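Local coordinates for galactofuranose-binding protein YtfQ (Escherichia coli, PDB 2VK2) that binds alpha- and beta-galactofuranose in the periplasm as the solute-binding component of the YtfQRT-YjfF ABC transporter, at residues E27-I33 with F256-E260; Q9-E13 with D39-K43; V121-K127 with I154-I160. All blocks are in the same frame, centred on the assembly; numbering follows the deposited sequence.

Contact 1. Residues E27-I33 with F256-E260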
# COMPACT_ATOMS: atom_id res chain seq x y z
N GLU A 27 10.07 -8.83 -13.78
CA GLU A 27 9.41 -8.28 -14.96
C GLU A 27 10.41 -7.65 -15.92
O GLU A 27 10.36 -7.90 -17.12
CB GLU A 27 8.35 -7.24 -14.56
CG GLU A 27 7.05 -7.85 -14.03
CD GLU A 27 6.16 -8.42 -15.13
OE1 GLU A 27 6.47 -8.23 -16.32
OE2 GLU A 27 5.15 -9.08 -14.80
N ALA A 28 11.33 -6.84 -15.39
CA ALA A 28 12.36 -6.22 -16.22
C ALA A 28 13.22 -7.27 -16.91
O ALA A 28 13.48 -7.18 -18.11
CB ALA A 28 13.23 -5.29 -15.38
N GLU A 29 13.65 -8.27 -16.14
CA GLU A 29 14.54 -9.31 -16.65
C GLU A 29 13.93 -10.08 -17.82
O GLU A 29 14.59 -10.26 -18.85
CB GLU A 29 14.94 -10.26 -15.53
CG GLU A 29 15.97 -9.65 -14.58
CD GLU A 29 15.90 -10.19 -13.16
OE1 GLU A 29 15.32 -11.28 -12.95
OE2 GLU A 29 16.43 -9.52 -12.25
N LYS A 30 12.68 -10.51 -17.69
CA LYS A 30 12.04 -11.28 -18.75
C LYS A 30 11.71 -10.44 -19.99
O LYS A 30 11.49 -10.99 -21.07
CB LYS A 30 10.80 -12.03 -18.24
CG LYS A 30 9.57 -11.18 -17.95
CD LYS A 30 8.43 -12.06 -17.48
CE LYS A 30 7.13 -11.30 -17.37
NZ LYS A 30 5.98 -12.19 -17.08
N ARG A 31 11.70 -9.12 -19.84
CA ARG A 31 11.47 -8.19 -20.95
C ARG A 31 12.78 -7.69 -21.58
O ARG A 31 12.74 -6.96 -22.57
CB ARG A 31 10.67 -6.98 -20.47
CG ARG A 31 9.26 -7.31 -20.03
CD ARG A 31 8.68 -6.16 -19.20
NE ARG A 31 7.39 -6.52 -18.61
CZ ARG A 31 6.20 -6.29 -19.16
NH1 ARG A 31 6.10 -5.69 -20.34
NH2 ARG A 31 5.10 -6.67 -18.53
N GLY A 32 13.92 -8.07 -21.01
CA GLY A 32 15.22 -7.60 -21.50
C GLY A 32 15.49 -6.14 -21.19
O GLY A 32 16.27 -5.48 -21.89
N ILE A 33 14.85 -5.63 -20.15
CA ILE A 33 14.98 -4.23 -19.74
C ILE A 33 15.97 -4.14 -18.59
O ILE A 33 15.93 -4.95 -17.66
CB ILE A 33 13.61 -3.66 -19.32
CG1 ILE A 33 12.67 -3.59 -20.53
CG2 ILE A 33 13.77 -2.27 -18.68
CD1 ILE A 33 11.23 -3.27 -20.18
N PHE A 256 5.72 -1.24 -17.41
CA PHE A 256 6.55 -1.71 -18.52
C PHE A 256 5.74 -1.91 -19.80
O PHE A 256 6.20 -1.57 -20.88
CB PHE A 256 7.26 -3.03 -18.17
CG PHE A 256 8.38 -2.90 -17.17
CD1 PHE A 256 9.41 -1.98 -17.35
CD2 PHE A 256 8.44 -3.74 -16.07
CE1 PHE A 256 10.44 -1.87 -16.44
CE2 PHE A 256 9.47 -3.65 -15.15
CZ PHE A 256 10.48 -2.71 -15.33
N ASP A 257 4.53 -2.46 -19.67
CA ASP A 257 3.63 -2.62 -20.83
C ASP A 257 3.40 -1.28 -21.52
O ASP A 257 3.53 -1.18 -22.74
CB ASP A 257 2.27 -3.19 -20.41
CG ASP A 257 2.33 -4.66 -20.02
OD1 ASP A 257 3.24 -5.37 -20.48
OD2 ASP A 257 1.45 -5.10 -19.25
N ALA A 258 3.04 -0.27 -20.74
CA ALA A 258 2.78 1.07 -21.26
C ALA A 258 4.04 1.69 -21.87
O ALA A 258 3.97 2.32 -22.93
CB ALA A 258 2.23 1.97 -20.16
N LEU A 259 5.17 1.52 -21.20
CA LEU A 259 6.45 2.05 -21.70
C LEU A 259 6.82 1.44 -23.05
O LEU A 259 7.19 2.16 -23.97
CB LEU A 259 7.57 1.78 -20.69
CG LEU A 259 8.99 2.15 -21.12
CD1 LEU A 259 9.09 3.63 -21.47
CD2 LEU A 259 10.00 1.78 -20.04
N GLU A 260 6.74 0.12 -23.15
CA GLU A 260 7.08 -0.59 -24.39
C GLU A 260 6.22 -0.12 -25.56
O GLU A 260 6.73 0.11 -26.65
CB GLU A 260 6.93 -2.09 -24.22
CG GLU A 260 8.00 -2.74 -23.36
CD GLU A 260 7.68 -4.18 -23.01
OE1 GLU A 260 6.63 -4.70 -23.46
OE2 GLU A 260 8.47 -4.79 -22.27
O HOH W 1 10.42 -6.71 -24.08
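Asp257 OD1 is gripped by the end of the Arg31 guanidinium, NH1 at 2.9 Å and NH2 at 3.0 Å meeting it from one face of the carboxylate. Glu260 shares NH1: the N-H points almost straight at OE2 over 3.2 Å, again from above the carboxylate plane. On the flank of the guanidinium, NE and NH2 both hold Glu27 OE1 one helical turn back, with Arg31 NE at 3.0 Å. The arginine is extended from CG to NE (chi2 163°), which carries its guanidinium out to Asp257 and Glu260. Phe256 CB lies over one face, 3.5 Å from Arg31 NE. Replacing Arg31 by an alanine would probably leave Glu27, Asp257 and Glu260 without the guanidinium they share, though Glu27 OE2 keeps its bond from Asn250, and take the covering from Phe256 CB. On the Phe256 ring itself, Ile33 CD1 comes to 3.6 Å from CD1 and Ala28 CB to 3.8 Å from CZ. After the Schellman motif at Gly32, with Ile33 N bonded to Ala28 O, the Ile33 side chain points toward helix 252-265. Val5 of strand 4-9 touches both Ile33 and Phe256: helix-helix packing against the parallel sheet of an alpha/beta sugar-binding lobe.

Contact 2. Residues Q9-E13 with D39-K43. With GZL (beta-D-galactofuranose), chain B.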
# COMPACT_ATOMS: atom_id res chain seq x y z
N GLN A 9 12.32 3.86 -5.76
CA GLN A 9 11.51 3.06 -4.85
C GLN A 9 11.50 3.75 -3.48
O GLN A 9 12.48 4.39 -3.10
CB GLN A 9 12.12 1.65 -4.79
CG GLN A 9 11.43 0.61 -3.90
CD GLN A 9 9.96 0.43 -4.21
OE1 GLN A 9 9.18 1.37 -4.10
NE2 GLN A 9 9.56 -0.79 -4.56
N VAL A 10 10.39 3.62 -2.76
CA VAL A 10 10.23 4.27 -1.45
C VAL A 10 11.23 3.73 -0.44
O VAL A 10 11.85 4.48 0.31
CB VAL A 10 8.80 4.06 -0.89
CG1 VAL A 10 8.67 4.62 0.53
CG2 VAL A 10 7.76 4.67 -1.81
N GLY A 11 11.37 2.41 -0.45
CA GLY A 11 12.19 1.70 0.53
C GLY A 11 11.73 0.26 0.61
O GLY A 11 11.30 -0.31 -0.38
N SER A 12 11.80 -0.31 1.81
CA SER A 12 11.40 -1.70 2.04
C SER A 12 10.66 -1.81 3.37
O SER A 12 10.92 -2.70 4.17
CB SER A 12 12.63 -2.61 2.04
OG SER A 12 13.56 -2.19 3.02
N GLU A 13 9.72 -0.89 3.58
CA GLU A 13 9.03 -0.77 4.87
C GLU A 13 8.07 -1.93 5.16
O GLU A 13 7.78 -2.20 6.32
CB GLU A 13 8.30 0.58 4.99
CG GLU A 13 7.04 0.76 4.14
CD GLU A 13 7.30 1.03 2.66
OE1 GLU A 13 8.47 1.17 2.24
OE2 GLU A 13 6.31 1.10 1.91
N ASP A 39 16.83 3.21 -3.65
CA ASP A 39 16.06 3.04 -2.43
C ASP A 39 16.03 4.37 -1.69
O ASP A 39 17.06 4.86 -1.24
CB ASP A 39 16.71 1.95 -1.57
CG ASP A 39 15.87 1.56 -0.37
OD1 ASP A 39 15.38 2.46 0.34
OD2 ASP A 39 15.71 0.35 -0.13
N GLY A 40 14.83 4.94 -1.56
CA GLY A 40 14.67 6.26 -0.95
C GLY A 40 14.72 6.30 0.57
O GLY A 40 14.71 7.39 1.15
N GLN A 41 14.77 5.14 1.21
CA GLN A 41 14.84 5.05 2.67
C GLN A 41 13.72 5.86 3.33
O GLN A 41 13.92 6.51 4.35
CB GLN A 41 16.22 5.48 3.18
CG GLN A 41 17.36 4.60 2.65
CD GLN A 41 18.73 5.15 2.99
OE1 GLN A 41 19.12 6.21 2.50
NE2 GLN A 41 19.48 4.42 3.80
N GLN A 42 12.53 5.81 2.72
CA GLN A 42 11.32 6.47 3.21
C GLN A 42 11.31 8.00 3.12
O GLN A 42 10.39 8.63 3.62
CB GLN A 42 11.01 6.05 4.67
CG GLN A 42 10.94 4.56 4.89
CD GLN A 42 9.87 3.90 4.06
OE1 GLN A 42 8.70 4.28 4.11
NE2 GLN A 42 10.25 2.90 3.28
N LYS A 43 12.31 8.59 2.46
CA LYS A 43 12.43 10.05 2.41
C LYS A 43 12.26 10.61 1.01
O LYS A 43 12.99 10.24 0.08
CB LYS A 43 13.79 10.49 2.95
CG LYS A 43 14.08 10.05 4.38
CD LYS A 43 13.02 10.55 5.36
C6 GZL B . 0.34 0.44 -1.74
C5 GZL B . 1.23 1.13 -1.00
C4 GZL B . 1.61 0.79 0.43
C3 GZL B . 1.27 -0.55 1.02
C2 GZL B . 2.32 -1.05 1.66
O6 GZL B . 0.03 0.80 -2.98
O5 GZL B . 1.76 2.25 -1.51
O4 GZL B . 3.03 0.87 0.60
O3 GZL B . 0.06 -1.09 0.96
C1 GZL B . 3.50 -0.17 1.46
O2 GZL B . 2.41 -2.17 2.38
O1 GZL B . 3.96 0.39 2.69
O HOH W 2 12.78 1.51 3.84
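At the C-terminal ends of the parallel strands 4-9 and 34-39, where the loops of this lobe reach the sugar pocket, Gln9 O accepts from Gly40 N at 2.9 Å and Val10 O from Gln42 N at 2.8 Å. The first bond completes the last bridge of the strands, Gln9 with Asp39; the second carries the pairing into the loops. The second loop is folded by a type I' turn from Gly40 to Lys43 and by an Asx turn, in which Asp39 OD1 accepts from Gln41 N at 2.9 Å. Gly11 CA packs 3.3 Å from Asp39 OD1; a CB at Gly11 would run into the amide nitrogen of Gln42. Such loops, leading from strand ends into the following helices, carry ligand-binding residues in periplasmic binding proteins of this alpha/beta fold. Of these two segments Glu13 is the one in the sugar site, and Gln42 is its second shell. The Gln42 chain starts away from the first loop, but the bend at chi2 (-60°) helps to return its amide across Val10 CG1, with NE2 2.7 Å from Glu13 OE1. That N-H meets OE1 from above the carboxylate, the amide and carboxylate planes 60° apart. NE2 also donates to water 2, which accepts from Ser12 N. With OE1 so held, Glu13 OE2 receives the hydroxyl O1 of beta-D-galactofuranose at 2.6 Å and makes a salt bridge with Arg17 NE. Arg17 also donates to Gln9 OE1, the same oxygen that accepts from Val10 N, and its NH2 bonds the sugar.

Contact 3. Residues V121-K127 with I154-I160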
# COMPACT_ATOMS: atom_id res chain seq x y z
N VAL A 121 -19.04 -3.47 8.96
CA VAL A 121 -20.44 -3.15 9.20
C VAL A 121 -21.28 -4.42 9.28
O VAL A 121 -22.09 -4.59 10.20
CB VAL A 121 -21.01 -2.21 8.10
CG1 VAL A 121 -22.52 -2.06 8.24
CG2 VAL A 121 -20.33 -0.85 8.17
N LYS A 122 -21.07 -5.33 8.33
CA LYS A 122 -21.78 -6.61 8.32
C LYS A 122 -21.38 -7.50 9.49
O LYS A 122 -22.23 -8.14 10.12
CB LYS A 122 -21.54 -7.35 7.00
CG LYS A 122 -22.23 -6.74 5.81
CD LYS A 122 -21.80 -7.40 4.51
N GLU A 123 -20.08 -7.53 9.80
CA GLU A 123 -19.55 -8.39 10.85
C GLU A 123 -20.12 -8.05 12.23
O GLU A 123 -20.55 -8.95 12.96
CB GLU A 123 -18.02 -8.29 10.88
CG GLU A 123 -17.32 -9.15 11.94
CD GLU A 123 -17.42 -10.64 11.67
OE1 GLU A 123 -17.62 -11.04 10.50
OE2 GLU A 123 -17.28 -11.42 12.63
N VAL A 124 -20.13 -6.78 12.59
CA VAL A 124 -20.61 -6.38 13.92
C VAL A 124 -22.14 -6.25 13.99
O VAL A 124 -22.71 -6.27 15.08
CB VAL A 124 -19.92 -5.11 14.45
CG1 VAL A 124 -18.41 -5.31 14.45
CG2 VAL A 124 -20.31 -3.88 13.65
N ASN A 125 -22.79 -6.12 12.84
CA ASN A 125 -24.25 -6.24 12.73
C ASN A 125 -25.04 -5.37 13.71
O ASN A 125 -25.97 -5.83 14.38
CB ASN A 125 -24.65 -7.72 12.88
CG ASN A 125 -26.06 -8.01 12.36
OD1 ASN A 125 -26.52 -7.38 11.41
ND2 ASN A 125 -26.72 -8.97 12.99
N GLY A 126 -24.64 -4.10 13.81
CA GLY A 126 -25.35 -3.13 14.63
C GLY A 126 -24.82 -2.98 16.05
O GLY A 126 -25.20 -2.04 16.75
N LYS A 127 -23.94 -3.89 16.47
CA LYS A 127 -23.43 -3.87 17.84
C LYS A 127 -22.34 -2.82 18.02
O LYS A 127 -21.66 -2.45 17.05
CB LYS A 127 -22.88 -5.25 18.22
CG LYS A 127 -23.96 -6.33 18.22
CD LYS A 127 -23.43 -7.69 18.66
CE LYS A 127 -22.58 -8.34 17.58
NZ LYS A 127 -22.11 -9.68 17.98
N ILE A 154 -18.36 3.25 6.96
CA ILE A 154 -18.96 3.10 8.29
C ILE A 154 -19.89 4.24 8.69
O ILE A 154 -20.46 4.22 9.78
CB ILE A 154 -17.87 2.91 9.39
CG1 ILE A 154 -17.04 4.19 9.59
CG2 ILE A 154 -16.97 1.73 9.06
CD1 ILE A 154 -16.18 4.17 10.83
N LYS A 155 -20.06 5.23 7.81
CA LYS A 155 -20.78 6.46 8.16
C LYS A 155 -22.22 6.22 8.60
O LYS A 155 -22.70 6.88 9.53
CB LYS A 155 -20.75 7.45 6.98
CG LYS A 155 -20.95 8.90 7.39
CD LYS A 155 -19.66 9.51 7.94
CE LYS A 155 -19.86 10.95 8.39
NZ LYS A 155 -20.78 11.05 9.55
N ASN A 156 -22.91 5.29 7.94
CA ASN A 156 -24.30 4.97 8.28
C ASN A 156 -24.42 3.88 9.35
O ASN A 156 -25.50 3.33 9.56
CB ASN A 156 -25.07 4.56 7.02
CG ASN A 156 -26.59 4.66 7.20
OD1 ASN A 156 -27.09 5.61 7.80
ND2 ASN A 156 -27.31 3.68 6.67
N ALA A 157 -23.31 3.57 10.02
CA ALA A 157 -23.28 2.61 11.12
C ALA A 157 -22.66 3.29 12.33
O ALA A 157 -21.51 3.01 12.68
CB ALA A 157 -22.49 1.37 10.72
N PRO A 158 -23.41 4.19 12.99
CA PRO A 158 -22.86 4.98 14.10
C PRO A 158 -22.51 4.15 15.34
O PRO A 158 -21.87 4.67 16.26
CB PRO A 158 -23.96 6.00 14.39
CG PRO A 158 -25.20 5.37 13.91
CD PRO A 158 -24.82 4.54 12.73
N ASN A 159 -23.02 2.95 15.41
CA ASN A 159 -22.50 1.94 16.34
C ASN A 159 -20.99 1.73 16.19
O ASN A 159 -20.32 1.31 17.14
CB ASN A 159 -23.25 0.61 16.21
CG ASN A 159 -23.07 -0.06 14.84
OD1 ASN A 159 -23.31 0.55 13.80
ND2 ASN A 159 -22.61 -1.31 14.85
N ILE A 160 -20.38 1.95 15.06
CA ILE A 160 -18.94 1.89 14.84
C ILE A 160 -18.35 3.29 15.01
O ILE A 160 -18.80 4.24 14.36
CB ILE A 160 -18.61 1.35 13.43
CG1 ILE A 160 -19.25 -0.03 13.24
CG2 ILE A 160 -17.10 1.27 13.23
CD1 ILE A 160 -19.16 -0.55 11.82
O HOH W 3 -22.94 -2.64 12.02
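The polar side of this contact rests on Asn159, whose ND2 donates to Lys127 O at 2.7 Å with an N-H...O angle of 163°. The oxygen lies close to the amide plane of Asn159, but the donor stands above the carbonyl plane of Lys127. Chi1 of 64° tucks the amide between its own backbone N and carbonyl carbon, turning it to the chain that leaves helix 109-124. The same ND2 donates to water 3 at 3.1 Å. This water also accepts from Gly126 N and donates to Val121 O at 2.8 Å, so it bridges the last helical turn, the turn after it and the Asn159 side chain. The apolar part gathers round Val121 and Val124 of the helix. Val121 CG2 sits among three partners, nearest Ile160 CD1 at 3.8 Å, with Ala157 CB at 4.0 Å and Ile154 CG2 a little farther. Val124 CG2 touches Ile160 CD1 at 4.0 Å and also Asn159 ND2. Backbone turns shape both partners: a type I' turn from Val124 to Lys127, and successive type I turns from Ile154 to Ile160. Asn159 is backbone hydrogen-bonded with Cys129, and Ile160 touches Val131. The C-terminal end of helix 109-124, with the turn leading into strand 129-135, thus packs on the loop that brings the beta-alpha-beta crossover helix 141-153 into strand 160-167, at the edge of the sheet.

All three contacts are partly buried, but contact 1 has no fully exposed touching residue, whereas contacts 2 and 3 each mix exposed residues with buried ones. Contact 1 joins two helices packed against the first sheet, and contact 2 the loops at the ends of two strands of that sheet; their nearest atoms are about 11 Å apart. Contact 3 belongs to the second sheet, about 45 Å from contact 1 and 36 Å from contact 2 between centres. The chemistry follows the place: carboxylates round an arginine, beside an aromatic ring, in contact 1; backbone bonds joining two loops and an amide that holds the sugar-binding glutamate in contact 2; one amide, a water and aliphatic packing in contact 3.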